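Local atomic coordinates of putative large adhesion protein (Lap) involved in biofilm formation (Marinobacter hydrocarbonoclasticus ATCC 49840, PDB entry 6M8M), a protein that binds glucose through a calcium ion in the PA14 domain of a large RTX adhesin, probably in the service of biofilm formation. Residues T128-I141 with Y179-R193. Residues are numbered along the deposited sequence; the frame is centred on the assembly and turned at random.
With CA (calcium ion), chain E; CA (calcium ion), chain D; BGC (beta-D-glucopyranose), chain B.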
loop_
_atom_site.group_PDB
_atom_site.type_symbol
_atom_site.label_atom_id
_atom_site.label_comp_id
_atom_site.label_asym_id
_atom_site.label_seq_id
_atom_site.Cartn_x
_atom_site.Cartn_y
_atom_site.Cartn_z
ATOM N N THR A 128 -19.555 -6.441 -6.675
ATOM C CA THR A 128 -18.411 -6.731 -7.527
ATOM C C THR A 128 -17.653 -5.427 -7.706
ATOM O O THR A 128 -18.242 -4.413 -8.084
ATOM C CB THR A 128 -18.871 -7.283 -8.875
ATOM O OG1 THR A 128 -19.700 -8.433 -8.636
ATOM C CG2 THR A 128 -17.689 -7.620 -9.751
ATOM N N TYR A 129 -16.370 -5.451 -7.374
ATOM C CA TYR A 129 -15.545 -4.260 -7.272
ATOM C C TYR A 129 -14.236 -4.480 -8.017
ATOM O O TYR A 129 -13.921 -5.583 -8.459
ATOM C CB TYR A 129 -15.285 -3.924 -5.794
ATOM C CG TYR A 129 -16.563 -3.700 -5.006
ATOM C CD1 TYR A 129 -17.167 -2.456 -4.981
ATOM C CD2 TYR A 129 -17.169 -4.737 -4.308
ATOM C CE1 TYR A 129 -18.342 -2.250 -4.279
ATOM C CE2 TYR A 129 -18.347 -4.530 -3.604
ATOM C CZ TYR A 129 -18.931 -3.291 -3.602
ATOM O OH TYR A 129 -20.108 -3.051 -2.894
ATOM N N GLN A 130 -13.443 -3.419 -8.135
ATOM C CA GLN A 130 -12.221 -3.472 -8.921
ATOM C C GLN A 130 -11.315 -2.323 -8.521
ATOM O O GLN A 130 -11.758 -1.177 -8.436
ATOM C CB GLN A 130 -12.566 -3.371 -10.406
ATOM C CG GLN A 130 -11.400 -3.470 -11.351
ATOM C CD GLN A 130 -11.860 -3.384 -12.790
ATOM O OE1 GLN A 130 -12.734 -2.591 -13.115
ATOM N NE2 GLN A 130 -11.294 -4.209 -13.651
ATOM N N PHE A 131 -10.036 -2.635 -8.313
ATOM C CA PHE A 131 -9.021 -1.633 -8.048
ATOM C C PHE A 131 -8.295 -1.245 -9.333
ATOM O O PHE A 131 -8.139 -2.046 -10.256
ATOM C CB PHE A 131 -7.978 -2.172 -7.069
ATOM C CG PHE A 131 -8.454 -2.320 -5.654
ATOM C CD1 PHE A 131 -8.474 -1.235 -4.806
ATOM C CD2 PHE A 131 -8.824 -3.560 -5.159
ATOM C CE1 PHE A 131 -8.888 -1.386 -3.483
ATOM C CE2 PHE A 131 -9.232 -3.708 -3.844
ATOM C CZ PHE A 131 -9.257 -2.622 -3.006
ATOM N N ARG A 132 -7.795 -0.016 -9.343
ATOM C CA ARG A 132 -6.834 0.467 -10.330
ATOM C C ARG A 132 -5.727 1.157 -9.550
ATOM O O ARG A 132 -6.007 1.933 -8.635
ATOM C CB ARG A 132 -7.472 1.397 -11.356
ATOM C CG ARG A 132 -6.483 1.849 -12.419
ATOM C CD ARG A 132 -7.186 2.560 -13.551
ATOM N NE ARG A 132 -7.690 3.844 -13.123
ATOM C CZ ARG A 132 -8.312 4.709 -13.917
ATOM N NH1 ARG A 132 -8.510 4.409 -15.197
ATOM N NH2 ARG A 132 -8.730 5.865 -13.432
ATOM N N VAL A 133 -4.477 0.863 -9.894
ATOM C CA VAL A 133 -3.331 1.288 -9.090
ATOM C C VAL A 133 -2.301 1.948 -9.987
ATOM O O VAL A 133 -1.927 1.380 -11.016
ATOM C CB VAL A 133 -2.684 0.101 -8.346
ATOM C CG1 VAL A 133 -1.501 0.578 -7.502
ATOM C CG2 VAL A 133 -3.716 -0.639 -7.493
ATOM N N ARG A 134 -1.828 3.117 -9.586
ATOM C CA ARG A 134 -0.664 3.734 -10.195
ATOM C C ARG A 134 0.452 3.687 -9.154
ATOM O O ARG A 134 0.281 4.191 -8.034
ATOM C CB ARG A 134 -0.930 5.174 -10.612
ATOM C CG ARG A 134 0.293 5.812 -11.280
ATOM C CD ARG A 134 -0.060 7.144 -11.910
ATOM N NE ARG A 134 1.063 7.763 -12.605
ATOM C CZ ARG A 134 1.450 7.450 -13.830
ATOM N NH1 ARG A 134 0.835 6.511 -14.520
ATOM N NH2 ARG A 134 2.482 8.091 -14.363
ATOM N N ALA A 135 1.578 3.066 -9.492
ATOM C CA ALA A 135 2.636 2.898 -8.509
ATOM C C ALA A 135 4.010 2.867 -9.157
ATOM O O ALA A 135 4.174 2.487 -10.324
ATOM C CB ALA A 135 2.426 1.594 -7.711
ATOM N N ASP A 136 4.997 3.248 -8.345
ATOM C CA ASP A 136 6.433 3.033 -8.560
ATOM C C ASP A 136 6.901 2.725 -7.143
ATOM O O ASP A 136 6.834 3.618 -6.299
ATOM C CB ASP A 136 7.066 4.313 -9.104
ATOM C CG ASP A 136 8.581 4.283 -9.111
ATOM O OD1 ASP A 136 9.184 3.464 -8.393
ATOM O OD2 ASP A 136 9.162 5.138 -9.827
ATOM N N ASP A 137 7.296 1.494 -6.807
ATOM C CA ASP A 137 7.543 0.363 -7.676
ATOM C C ASP A 137 6.375 -0.610 -7.682
ATOM O O ASP A 137 5.385 -0.352 -8.367
ATOM C CB ASP A 137 8.860 -0.303 -7.254
ATOM C CG ASP A 137 10.053 0.510 -7.703
ATOM O OD1 ASP A 137 10.406 0.410 -8.905
ATOM O OD2 ASP A 137 10.588 1.306 -6.882
ATOM N N GLY A 138 6.488 -1.731 -6.981
ATOM C CA GLY A 138 5.511 -2.793 -7.054
ATOM C C GLY A 138 4.543 -2.838 -5.887
ATOM O O GLY A 138 4.669 -2.115 -4.905
ATOM N N TYR A 139 3.580 -3.743 -6.019
ATOM C CA TYR A 139 2.539 -3.869 -5.012
ATOM C C TYR A 139 1.736 -5.140 -5.246
ATOM O O TYR A 139 1.751 -5.729 -6.333
ATOM C CB TYR A 139 1.558 -2.675 -5.019
ATOM C CG TYR A 139 0.915 -2.511 -6.370
ATOM C CD1 TYR A 139 1.568 -1.822 -7.370
ATOM C CD2 TYR A 139 -0.301 -3.112 -6.682
ATOM C CE1 TYR A 139 1.038 -1.705 -8.632
ATOM C CE2 TYR A 139 -0.845 -3.012 -7.970
ATOM C CZ TYR A 139 -0.158 -2.307 -8.937
ATOM O OH TYR A 139 -0.681 -2.203 -10.217
ATOM N N ARG A 140 0.991 -5.526 -4.212
ATOM C CA ARG A 140 -0.038 -6.549 -4.317
ATOM C C ARG A 140 -1.194 -6.151 -3.415
ATOM O O ARG A 140 -0.966 -5.748 -2.264
ATOM C CB ARG A 140 0.464 -7.929 -3.907
ATOM C CG ARG A 140 -0.671 -8.972 -3.981
ATOM C CD ARG A 140 -0.213 -10.366 -3.674
ATOM N NE ARG A 140 0.590 -10.890 -4.766
ATOM C CZ ARG A 140 1.265 -12.023 -4.701
ATOM N NH1 ARG A 140 1.253 -12.747 -3.586
ATOM N NH2 ARG A 140 1.977 -12.415 -5.738
ATOM N N ILE A 141 -2.419 -6.272 -3.920
ATOM C CA ILE A 141 -3.642 -6.118 -3.138
ATOM C C ILE A 141 -4.332 -7.472 -3.061
ATOM O O ILE A 141 -4.562 -8.117 -4.088
ATOM C CB ILE A 141 -4.606 -5.089 -3.765
ATOM C CG1 ILE A 141 -3.882 -3.767 -4.025
ATOM C CG2 ILE A 141 -5.840 -4.934 -2.877
ATOM C CD1 ILE A 141 -4.768 -2.647 -4.511
ATOM N N TYR A 179 3.369 -2.734 -0.728
ATOM C CA TYR A 179 3.899 -1.811 -1.725
ATOM C C TYR A 179 5.363 -1.596 -1.382
ATOM O O TYR A 179 5.730 -1.607 -0.198
ATOM C CB TYR A 179 3.117 -0.456 -1.713
ATOM C CG TYR A 179 3.941 0.678 -2.249
ATOM C CD1 TYR A 179 4.043 0.918 -3.608
ATOM C CD2 TYR A 179 4.700 1.455 -1.391
ATOM C CE1 TYR A 179 4.862 1.921 -4.101
ATOM C CE2 TYR A 179 5.523 2.446 -1.865
ATOM C CZ TYR A 179 5.615 2.668 -3.219
ATOM O OH TYR A 179 6.475 3.636 -3.643
ATOM N N TRP A 180 6.202 -1.375 -2.395
ATOM C CA TRP A 180 7.586 -1.018 -2.109
ATOM C C TRP A 180 8.147 -0.021 -3.099
ATOM O O TRP A 180 7.678 0.117 -4.238
ATOM C CB TRP A 180 8.485 -2.252 -2.063
ATOM C CG TRP A 180 8.768 -2.896 -3.386
ATOM C CD1 TRP A 180 9.823 -2.657 -4.196
ATOM C CD2 TRP A 180 7.996 -3.916 -4.025
ATOM N NE1 TRP A 180 9.763 -3.455 -5.307
ATOM C CE2 TRP A 180 8.650 -4.241 -5.226
ATOM C CE3 TRP A 180 6.807 -4.585 -3.699
ATOM C CZ2 TRP A 180 8.175 -5.222 -6.099
ATOM C CZ3 TRP A 180 6.335 -5.560 -4.565
ATOM C CH2 TRP A 180 7.019 -5.866 -5.752
ATOM N N ASP A 181 9.187 0.658 -2.618
ATOM C CA ASP A 181 10.086 1.449 -3.436
ATOM C C ASP A 181 11.474 0.823 -3.368
ATOM O O ASP A 181 12.044 0.684 -2.277
ATOM C CB ASP A 181 10.161 2.901 -2.951
ATOM C CG ASP A 181 11.183 3.693 -3.728
ATOM O OD1 ASP A 181 11.255 3.473 -4.949
ATOM O OD2 ASP A 181 11.924 4.501 -3.122
ATOM N N GLN A 182 12.014 0.441 -4.526
ATOM C CA GLN A 182 13.391 -0.034 -4.621
ATOM C C GLN A 182 14.396 1.104 -4.604
ATOM O O GLN A 182 15.600 0.853 -4.441
ATOM C CB GLN A 182 13.588 -0.851 -5.907
ATOM C CG GLN A 182 13.474 -0.078 -7.211
ATOM C CD GLN A 182 14.791 0.204 -7.918
ATOM O OE1 GLN A 182 15.812 -0.477 -7.740
ATOM N NE2 GLN A 182 14.762 1.214 -8.761
ATOM N N GLY A 183 13.940 2.335 -4.770
ATOM C CA GLY A 183 14.791 3.504 -4.857
ATOM C C GLY A 183 14.309 4.408 -5.971
ATOM O O GLY A 183 13.533 4.017 -6.840
ATOM N N GLY A 184 14.790 5.630 -5.953
ATOM C CA GLY A 184 14.485 6.596 -7.010
ATOM C C GLY A 184 13.205 7.363 -6.708
ATOM O O GLY A 184 13.084 7.988 -5.654
ATOM N N ALA A 185 12.260 7.319 -7.627
ATOM C CA ALA A 185 10.948 7.915 -7.406
ATOM C C ALA A 185 10.043 6.903 -6.711
ATOM O O ALA A 185 10.278 5.694 -6.758
ATOM C CB ALA A 185 10.334 8.376 -8.724
ATOM N N ALA A 186 8.988 7.405 -6.078
ATOM C CA ALA A 186 8.062 6.537 -5.362
ATOM C C ALA A 186 6.678 7.158 -5.422
ATOM O O ALA A 186 6.510 8.346 -5.107
ATOM C CB ALA A 186 8.489 6.371 -3.901
ATOM N N GLN A 187 5.686 6.345 -5.779
ATOM C CA GLN A 187 4.308 6.801 -5.878
ATOM C C GLN A 187 3.386 5.629 -5.609
ATOM O O GLN A 187 3.691 4.505 -6.019
ATOM C CB GLN A 187 4.020 7.375 -7.271
ATOM C CG GLN A 187 2.595 7.897 -7.420
ATOM C CD GLN A 187 2.369 8.641 -8.714
ATOM O OE1 GLN A 187 3.179 8.558 -9.641
ATOM N NE2 GLN A 187 1.263 9.367 -8.793
ATOM N N LEU A 188 2.261 5.892 -4.952
ATOM C CA LEU A 188 1.223 4.881 -4.775
ATOM C C LEU A 188 -0.130 5.582 -4.766
ATOM O O LEU A 188 -0.444 6.317 -3.825
ATOM C CB LEU A 188 1.405 4.083 -3.492
ATOM C CG LEU A 188 0.324 3.040 -3.207
ATOM C CD1 LEU A 188 0.301 1.952 -4.268
ATOM C CD2 LEU A 188 0.532 2.439 -1.825
ATOM N N ARG A 189 -0.953 5.319 -5.775
ATOM C CA ARG A 189 -2.314 5.838 -5.835
ATOM C C ARG A 189 -3.244 4.672 -6.125
ATOM O O ARG A 189 -3.121 4.020 -7.169
ATOM C CB ARG A 189 -2.449 6.901 -6.925
ATOM C CG ARG A 189 -3.841 7.505 -6.991
ATOM C CD ARG A 189 -4.001 8.433 -8.179
ATOM N NE ARG A 189 -3.082 9.562 -8.105
ATOM C CZ ARG A 189 -2.456 10.096 -9.148
ATOM N NH1 ARG A 189 -2.617 9.593 -10.369
ATOM N NH2 ARG A 189 -1.637 11.121 -8.969
ATOM N N ILE A 190 -4.166 4.400 -5.211
ATOM C CA ILE A 190 -5.108 3.302 -5.342
ATOM C C ILE A 190 -6.506 3.876 -5.506
ATOM O O ILE A 190 -6.942 4.711 -4.701
ATOM C CB ILE A 190 -5.042 2.353 -4.132
ATOM C CG1 ILE A 190 -3.621 1.822 -3.976
ATOM C CG2 ILE A 190 -6.045 1.225 -4.279
ATOM C CD1 ILE A 190 -3.411 0.882 -2.819
ATOM N N GLU A 191 -7.199 3.414 -6.542
ATOM C CA GLU A 191 -8.597 3.720 -6.777
ATOM C C GLU A 191 -9.422 2.446 -6.689
ATOM O O GLU A 191 -8.946 1.356 -7.002
ATOM C CB GLU A 191 -8.802 4.314 -8.170
ATOM C CG GLU A 191 -8.134 5.634 -8.437
ATOM C CD GLU A 191 -7.985 5.894 -9.917
ATOM O OE1 GLU A 191 -8.639 6.835 -10.423
ATOM O OE2 GLU A 191 -7.248 5.137 -10.578
ATOM N N LEU A 192 -10.680 2.596 -6.299
ATOM C CA LEU A 192 -11.633 1.495 -6.205
ATOM C C LEU A 192 -12.925 1.921 -6.880
ATOM O O LEU A 192 -13.359 3.068 -6.729
ATOM C CB LEU A 192 -11.887 1.182 -4.733
ATOM C CG LEU A 192 -12.887 0.063 -4.449
ATOM C CD1 LEU A 192 -12.403 -1.272 -4.944
ATOM C CD2 LEU A 192 -13.150 -0.035 -2.944
ATOM N N ARG A 193 -13.537 1.002 -7.616
ATOM C CA ARG A 193 -14.874 1.225 -8.140
ATOM C C ARG A 193 -15.720 -0.016 -7.939
ATOM O O ARG A 193 -15.218 -1.135 -7.809
ATOM C CB ARG A 193 -14.863 1.577 -9.620
ATOM C CG ARG A 193 -14.440 0.465 -10.536
ATOM C CD ARG A 193 -14.474 0.994 -11.941
ATOM N NE ARG A 193 -13.916 0.076 -12.902
ATOM C CZ ARG A 193 -13.890 0.307 -14.215
ATOM N NH1 ARG A 193 -14.427 1.419 -14.707
ATOM N NH2 ARG A 193 -13.343 -0.569 -15.024
HETATM CA CA CA E . 11.200 3.629 -7.252
HETATM CA CA CA D . 17.210 -0.708 -3.770
HETATM C C2 BGC B . 12.432 4.357 -10.331
HETATM C C3 BGC B . 12.282 5.016 -11.663
HETATM C C4 BGC B . 12.956 4.207 -12.743
HETATM C C5 BGC B . 12.429 2.780 -12.737
HETATM C C6 BGC B . 13.073 1.887 -13.750
HETATM C C1 BGC B . 11.905 2.934 -10.391
HETATM O O1 BGC B . 12.095 2.311 -9.197
HETATM O O2 BGC B . 11.709 5.018 -9.283
HETATM O O3 BGC B . 12.831 6.351 -11.621
HETATM O O4 BGC B . 12.653 4.761 -14.023
HETATM O O5 BGC B . 12.642 2.179 -11.419
HETATM O O6 BGC B . 14.466 1.824 -13.576
HETATM O O HOH W 1 17.915 -0.212 -6.077
#
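Asp136 and Asp137 of 128-141 meet Asp181, Gly183 and Ala185 of 179-193 around one calcium ion, which also takes two hydroxyl oxygens of beta-D-glucopyranose. Asp136 OD1 binds the ion at 2.3 Å; its other oxygen, OD2, lies 2.6 Å from O2 of the sugar. Asp137 divides its carboxylate likewise, OD2 to the metal and OD1 beside sugar O1, so aspartate suits both places: one oxygen for the ion, one for the ligand. Asp137 OD2 also accepts the backbone N-H of Gln182 at 2.9 Å, from above the carboxylate plane, which helps fix its rotation. A cis peptide bond joins the two aspartates, the adjacent pair used by calcium-dependent PA14 lectins to hold sugar diols. Asp136 O accepts from both Gln187 N and Tyr179 OH, the latter at 2.7 Å, tying the site to the strands behind it.

From here 128-136 and 186-193 run back antiparallel as neighbours in one sheet of the PA14 beta-sandwich, while Asp137 and Gly138 form a classic beta bulge opposite Trp180. Gly138 CA sits over the face of the tryptophan six-membered ring, 3.6 Å from its centroid; with no side chain, glycine lets the indole come this close.

Arg134, extended from CG to NE, crosses Gln187 with guanidinium and amide planes 84° apart and lies beside Arg189; its polar partner is Thr159, while Arg189 has a salt bridge to Asp79. Farther along, Glu191, CG anti to the carbonyl carbon (chi1 -63°), lies alongside Arg132, whose NE reaches OE2 at 2.9 Å and NH2 reaches OE1, a side-on salt bridge. On the other sheet face, Leu192 CD1 lies over the centre of the Phe131 ring, 3.8 Å from its centroid, a CH-pi contact, with Ile141 CD1 on the opposite face.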